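Aminotransferase, class III (Thermomicrobium roseum, PDB 6IO1) probably transfers amino groups with pyridoxal 5'-phosphate as cofactor, acting as a thermostable, (S)-enantioselective omega-transaminase of the class-III aminotransferase family. Local coordinates at residues Leu104-Phe117 / Phe273-Phe287. Sequence-based numbering, arbitrary orientation.
Sequences LAELFPGPLDHFQF and FGMQQYGVQPDIVTF
The rings of F108 and F273 lie over each other in an offset stack, centroids 4.0 Å apart and planes 13° from parallel, with F108 CE1 above the middle of the F273 ring. V285 covers the other face of F108, its CG1 making a CH-pi contact 4.2 Å from the ring centroid. That methyl sits between the backbone N and carbonyl carbon of V285 (chi1 60°), which leaves CG2 anti to N and near F108 CE1. M275 SD meets the F108 ring at its edge, a Met-aromatic contact, and the chain then bends at chi3 (-85°) to bring CE 3.5 Å from P109 CD and 3.6 Å from L112 CD1. F287 completes the aromatic cluster, obliquely to F108; its CE1 meets F115 CD2, each at the edge of the other ring, while L104 CD1 lies 3.6 Å from F287 CZ. An alanine in place of F273 would remove the stacked ring and is likely to leave one face of F108 without its partner and a gap beside L107. Farther along, L112 CD2 rests against the backbone carbonyls of P282 and D283. On the solvent-exposed side Q281, bent at chi2, donates NE2 to P109 O in a nearly straight 3.0 Å bond; P109 O lies in the Q281 amide plane, but NE2 comes from above the P109 carbonyl plane. F287 is about 9 Å (side chain) from the bound PMP, and T286 OG1 bonds to N125 of its pocket. The E261 carboxylate accepts hydrogen bonds from the backbone N of G274 and M275. Helix 95-107 and its turn thus pack on segment 273-287, and strand 299-304 runs between strands 112-118 and 284-287 in the mixed sheet of this class-III aminotransferase.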
loop_
_atom_site.group_PDB
_atom_site.type_symbol
_atom_site.label_atom_id
_atom_site.label_comp_id
_atom_site.label_asym_id
_atom_site.label_seq_id
_atom_site.Cartn_x
_atom_site.Cartn_y
_atom_site.Cartn_z
ATOM N N LEU B 104 3.632 -20.512 -1.730
ATOM C CA LEU B 104 2.436 -20.196 -0.959
ATOM C C LEU B 104 1.275 -21.106 -1.332
ATOM O O LEU B 104 0.461 -21.451 -0.469
ATOM C CB LEU B 104 2.052 -18.731 -1.162
ATOM C CG LEU B 104 3.000 -17.698 -0.550
ATOM C CD1 LEU B 104 2.472 -16.292 -0.780
ATOM C CD2 LEU B 104 3.206 -17.966 0.932
ATOM N N ALA B 105 1.175 -21.493 -2.606
ATOM C CA ALA B 105 0.166 -22.474 -2.993
ATOM C C ALA B 105 0.370 -23.781 -2.241
ATOM O O ALA B 105 -0.598 -24.433 -1.834
ATOM C CB ALA B 105 0.205 -22.708 -4.501
ATOM N N GLU B 106 1.628 -24.179 -2.047
ATOM C CA GLU B 106 1.893 -25.376 -1.250
ATOM C C GLU B 106 1.540 -25.155 0.220
ATOM O O GLU B 106 0.882 -25.996 0.845
ATOM C CB GLU B 106 3.355 -25.803 -1.386
ATOM C CG GLU B 106 3.733 -26.942 -0.445
ATOM C CD GLU B 106 5.082 -27.554 -0.766
ATOM O OE1 GLU B 106 5.785 -27.976 0.176
ATOM O OE2 GLU B 106 5.440 -27.613 -1.960
ATOM N N LEU B 107 1.972 -24.026 0.789
ATOM C CA LEU B 107 1.839 -23.810 2.229
ATOM C C LEU B 107 0.390 -23.574 2.646
ATOM O O LEU B 107 -0.038 -24.050 3.705
ATOM C CB LEU B 107 2.723 -22.642 2.665
ATOM C CG LEU B 107 4.224 -22.923 2.594
ATOM C CD1 LEU B 107 5.031 -21.696 2.988
ATOM C CD2 LEU B 107 4.587 -24.113 3.472
ATOM N N PHE B 108 -0.375 -22.842 1.847
ATOM C CA PHE B 108 -1.769 -22.593 2.204
ATOM C C PHE B 108 -2.605 -23.833 1.898
ATOM O O PHE B 108 -2.581 -24.323 0.765
ATOM C CB PHE B 108 -2.319 -21.383 1.452
ATOM C CG PHE B 108 -2.013 -20.066 2.112
ATOM C CD1 PHE B 108 -2.645 -19.702 3.290
ATOM C CD2 PHE B 108 -1.099 -19.188 1.551
ATOM C CE1 PHE B 108 -2.369 -18.490 3.898
ATOM C CE2 PHE B 108 -0.819 -17.975 2.154
ATOM C CZ PHE B 108 -1.455 -17.626 3.328
ATOM N N PRO B 109 -3.339 -24.364 2.875
ATOM C CA PRO B 109 -4.046 -25.634 2.664
ATOM C C PRO B 109 -5.129 -25.531 1.601
ATOM O O PRO B 109 -5.747 -24.482 1.403
ATOM C CB PRO B 109 -4.650 -25.940 4.039
ATOM C CG PRO B 109 -3.877 -25.105 5.006
ATOM C CD PRO B 109 -3.461 -23.880 4.259
ATOM N N GLY B 110 -5.352 -26.648 0.913
ATOM C CA GLY B 110 -6.425 -26.772 -0.042
ATOM C C GLY B 110 -6.195 -26.007 -1.328
ATOM O O GLY B 110 -5.063 -25.668 -1.689
ATOM N N PRO B 111 -7.282 -25.701 -2.039
ATOM C CA PRO B 111 -7.149 -25.088 -3.366
ATOM C C PRO B 111 -6.859 -23.595 -3.320
ATOM O O PRO B 111 -7.072 -22.894 -4.314
ATOM C CB PRO B 111 -8.505 -25.371 -4.026
ATOM C CG PRO B 111 -9.456 -25.615 -2.904
ATOM C CD PRO B 111 -8.685 -25.934 -1.655
ATOM N N LEU B 112 -6.358 -23.099 -2.187
ATOM C CA LEU B 112 -5.886 -21.717 -2.099
ATOM C C LEU B 112 -4.549 -21.663 -2.828
ATOM O O LEU B 112 -3.468 -21.713 -2.235
ATOM C CB LEU B 112 -5.758 -21.270 -0.650
ATOM C CG LEU B 112 -7.047 -20.967 0.113
ATOM C CD1 LEU B 112 -6.748 -20.778 1.589
ATOM C CD2 LEU B 112 -7.733 -19.738 -0.459
ATOM N N ASP B 113 -4.634 -21.566 -4.153
ATOM C CA ASP B 113 -3.469 -21.739 -5.000
ATOM C C ASP B 113 -3.171 -20.571 -5.926
ATOM O O ASP B 113 -2.198 -20.656 -6.683
ATOM C CB ASP B 113 -3.618 -23.011 -5.849
ATOM C CG ASP B 113 -3.485 -24.282 -5.032
ATOM O OD1 ASP B 113 -2.973 -24.214 -3.896
ATOM O OD2 ASP B 113 -3.889 -25.354 -5.531
ATOM N N HIS B 114 -3.946 -19.485 -5.911
ATOM C CA HIS B 114 -3.674 -18.389 -6.835
ATOM C C HIS B 114 -3.459 -17.100 -6.059
ATOM O O HIS B 114 -4.267 -16.749 -5.202
ATOM C CB HIS B 114 -4.809 -18.265 -7.847
ATOM C CG HIS B 114 -5.100 -19.548 -8.563
ATOM N ND1 HIS B 114 -4.669 -19.800 -9.848
ATOM C CD2 HIS B 114 -5.762 -20.661 -8.165
ATOM C CE1 HIS B 114 -5.063 -21.007 -10.215
ATOM N NE2 HIS B 114 -5.728 -21.550 -9.211
ATOM N N PHE B 115 -2.376 -16.386 -6.356
ATOM C CA PHE B 115 -1.961 -15.282 -5.502
ATOM C C PHE B 115 -1.678 -14.020 -6.303
ATOM O O PHE B 115 -1.114 -14.074 -7.400
ATOM C CB PHE B 115 -0.718 -15.666 -4.690
ATOM C CG PHE B 115 -0.928 -16.850 -3.795
ATOM C CD1 PHE B 115 -0.746 -18.138 -4.271
ATOM C CD2 PHE B 115 -1.317 -16.679 -2.479
ATOM C CE1 PHE B 115 -0.948 -19.228 -3.451
ATOM C CE2 PHE B 115 -1.520 -17.765 -1.652
ATOM C CZ PHE B 115 -1.334 -19.043 -2.139
ATOM N N GLN B 116 -2.083 -12.885 -5.735
ATOM C CA GLN B 116 -1.686 -11.566 -6.213
ATOM C C GLN B 116 -1.075 -10.803 -5.049
ATOM O O GLN B 116 -1.694 -10.691 -3.987
ATOM C CB GLN B 116 -2.859 -10.776 -6.794
ATOM C CG GLN B 116 -2.427 -9.449 -7.410
ATOM C CD GLN B 116 -3.586 -8.635 -7.944
ATOM O OE1 GLN B 116 -3.990 -7.640 -7.342
ATOM N NE2 GLN B 116 -4.126 -9.050 -9.083
ATOM N N PHE B 117 0.124 -10.275 -5.248
ATOM C CA PHE B 117 0.853 -9.653 -4.157
ATOM C C PHE B 117 0.581 -8.154 -4.072
ATOM O O PHE B 117 0.099 -7.522 -5.015
ATOM C CB PHE B 117 2.348 -9.929 -4.307
ATOM C CG PHE B 117 2.687 -11.390 -4.249
ATOM C CD1 PHE B 117 2.605 -12.082 -3.052
ATOM C CD2 PHE B 117 3.056 -12.079 -5.393
ATOM C CE1 PHE B 117 2.902 -13.428 -2.992
ATOM C CE2 PHE B 117 3.355 -13.427 -5.337
ATOM C CZ PHE B 117 3.278 -14.103 -4.135
ATOM N N PHE B 273 -0.646 -20.979 9.985
ATOM C CA PHE B 273 -1.739 -20.056 9.725
ATOM C C PHE B 273 -2.863 -20.288 10.721
ATOM O O PHE B 273 -3.059 -21.401 11.218
ATOM C CB PHE B 273 -2.263 -20.198 8.293
ATOM C CG PHE B 273 -1.215 -19.965 7.245
ATOM C CD1 PHE B 273 -0.631 -18.718 7.097
ATOM C CD2 PHE B 273 -0.809 -20.993 6.411
ATOM C CE1 PHE B 273 0.336 -18.499 6.135
ATOM C CE2 PHE B 273 0.157 -20.780 5.446
ATOM C CZ PHE B 273 0.730 -19.532 5.309
ATOM N N GLY B 274 -3.599 -19.213 11.015
ATOM C CA GLY B 274 -4.701 -19.309 11.955
ATOM C C GLY B 274 -5.834 -20.195 11.475
ATOM O O GLY B 274 -6.567 -20.762 12.291
ATOM N N MET B 275 -6.012 -20.310 10.152
ATOM C CA MET B 275 -7.055 -21.183 9.616
ATOM C C MET B 275 -6.885 -22.614 10.108
ATOM O O MET B 275 -7.874 -23.318 10.346
ATOM C CB MET B 275 -7.071 -21.131 8.081
ATOM C CG MET B 275 -5.801 -21.614 7.382
ATOM S SD MET B 275 -5.682 -21.099 5.653
ATOM C CE MET B 275 -6.610 -22.385 4.819
ATOM N N GLN B 276 -5.638 -23.069 10.253
ATOM C CA GLN B 276 -5.400 -24.412 10.771
ATOM C C GLN B 276 -5.836 -24.533 12.226
ATOM O O GLN B 276 -6.369 -25.572 12.632
ATOM C CB GLN B 276 -3.926 -24.787 10.624
ATOM C CG GLN B 276 -3.626 -26.210 11.070
ATOM C CD GLN B 276 -2.219 -26.657 10.731
ATOM O OE1 GLN B 276 -1.487 -25.964 10.025
ATOM N NE2 GLN B 276 -1.834 -27.825 11.234
ATOM N N GLN B 277 -5.618 -23.485 13.025
ATOM C CA GLN B 277 -6.021 -23.528 14.428
ATOM C C GLN B 277 -7.520 -23.750 14.567
ATOM O O GLN B 277 -7.966 -24.539 15.408
ATOM C CB GLN B 277 -5.624 -22.232 15.136
ATOM C CG GLN B 277 -4.136 -22.035 15.333
ATOM C CD GLN B 277 -3.628 -22.652 16.619
ATOM O OE1 GLN B 277 -4.402 -23.182 17.415
ATOM N NE2 GLN B 277 -2.320 -22.573 16.835
ATOM N N TYR B 278 -8.313 -23.065 13.748
ATOM C CA TYR B 278 -9.758 -23.026 13.912
ATOM C C TYR B 278 -10.499 -23.873 12.887
ATOM O O TYR B 278 -11.729 -23.789 12.804
ATOM C CB TYR B 278 -10.231 -21.573 13.875
ATOM C CG TYR B 278 -9.681 -20.785 15.044
ATOM C CD1 TYR B 278 -10.261 -20.883 16.300
ATOM C CD2 TYR B 278 -8.559 -19.979 14.901
ATOM C CE1 TYR B 278 -9.759 -20.184 17.377
ATOM C CE2 TYR B 278 -8.047 -19.274 15.976
ATOM C CZ TYR B 278 -8.652 -19.381 17.211
ATOM O OH TYR B 278 -8.153 -18.687 18.288
ATOM N N GLY B 279 -9.782 -24.688 12.113
ATOM C CA GLY B 279 -10.398 -25.609 11.176
ATOM C C GLY B 279 -11.338 -24.953 10.189
ATOM O O GLY B 279 -12.502 -25.348 10.071
ATOM N N VAL B 280 -10.847 -23.943 9.480
ATOM C CA VAL B 280 -11.641 -23.228 8.492
ATOM C C VAL B 280 -10.874 -23.202 7.178
ATOM O O VAL B 280 -9.638 -23.172 7.155
ATOM C CB VAL B 280 -11.996 -21.801 8.976
ATOM C CG1 VAL B 280 -10.871 -20.819 8.684
ATOM C CG2 VAL B 280 -13.303 -21.336 8.363
ATOM N N GLN B 281 -11.616 -23.249 6.076
ATOM C CA GLN B 281 -11.037 -23.207 4.733
ATOM C C GLN B 281 -11.630 -22.024 3.986
ATOM O O GLN B 281 -12.722 -22.140 3.399
ATOM C CB GLN B 281 -11.298 -24.512 3.980
ATOM C CG GLN B 281 -10.774 -24.529 2.550
ATOM C CD GLN B 281 -9.264 -24.648 2.479
ATOM O OE1 GLN B 281 -8.620 -25.106 3.422
ATOM N NE2 GLN B 281 -8.692 -24.238 1.353
ATOM N N PRO B 282 -10.967 -20.874 3.981
ATOM C CA PRO B 282 -11.541 -19.692 3.335
ATOM C C PRO B 282 -11.446 -19.760 1.821
ATOM O O PRO B 282 -10.577 -20.422 1.249
ATOM C CB PRO B 282 -10.683 -18.546 3.883
ATOM C CG PRO B 282 -9.366 -19.179 4.172
ATOM C CD PRO B 282 -9.661 -20.592 4.601
ATOM N N ASP B 283 -12.373 -19.054 1.172
ATOM C CA ASP B 283 -12.284 -18.875 -0.270
ATOM C C ASP B 283 -11.182 -17.890 -0.630
ATOM O O ASP B 283 -10.538 -18.031 -1.675
ATOM C CB ASP B 283 -13.628 -18.402 -0.825
ATOM C CG ASP B 283 -14.786 -19.261 -0.356
ATOM O OD1 ASP B 283 -14.913 -20.407 -0.838
ATOM O OD2 ASP B 283 -15.568 -18.792 0.496
ATOM N N ILE B 284 -10.957 -16.891 0.221
ATOM C CA ILE B 284 -9.926 -15.881 0.018
ATOM C C ILE B 284 -9.193 -15.675 1.337
ATOM O O ILE B 284 -9.812 -15.652 2.406
ATOM C CB ILE B 284 -10.519 -14.549 -0.489
ATOM C CG1 ILE B 284 -11.294 -14.757 -1.789
ATOM C CG2 ILE B 284 -9.427 -13.516 -0.695
ATOM C CD1 ILE B 284 -12.088 -13.547 -2.226
ATOM N N VAL B 285 -7.874 -15.533 1.259
ATOM C CA VAL B 285 -7.037 -15.256 2.417
ATOM C C VAL B 285 -6.173 -14.042 2.106
ATOM O O VAL B 285 -5.701 -13.878 0.976
ATOM C CB VAL B 285 -6.164 -16.470 2.803
ATOM C CG1 VAL B 285 -5.233 -16.864 1.659
ATOM C CG2 VAL B 285 -5.370 -16.156 4.048
ATOM N N THR B 286 -5.996 -13.173 3.094
ATOM C CA THR B 286 -5.130 -12.011 2.964
ATOM C C THR B 286 -4.000 -12.120 3.973
ATOM O O THR B 286 -4.208 -12.568 5.106
ATOM C CB THR B 286 -5.900 -10.705 3.181
ATOM O OG1 THR B 286 -6.384 -10.651 4.528
ATOM C CG2 THR B 286 -7.071 -10.619 2.224
ATOM N N PHE B 287 -2.802 -11.712 3.565
ATOM C CA PHE B 287 -1.640 -11.837 4.429
ATOM C C PHE B 287 -0.720 -10.644 4.231
ATOM O O PHE B 287 -0.761 -9.962 3.207
ATOM C CB PHE B 287 -0.876 -13.146 4.174
ATOM C CG PHE B 287 -0.621 -13.432 2.720
ATOM C CD1 PHE B 287 -1.566 -14.094 1.955
ATOM C CD2 PHE B 287 0.571 -13.054 2.124
ATOM C CE1 PHE B 287 -1.335 -14.364 0.621
ATOM C CE2 PHE B 287 0.809 -13.324 0.789
ATOM C CZ PHE B 287 -0.145 -13.979 0.037
#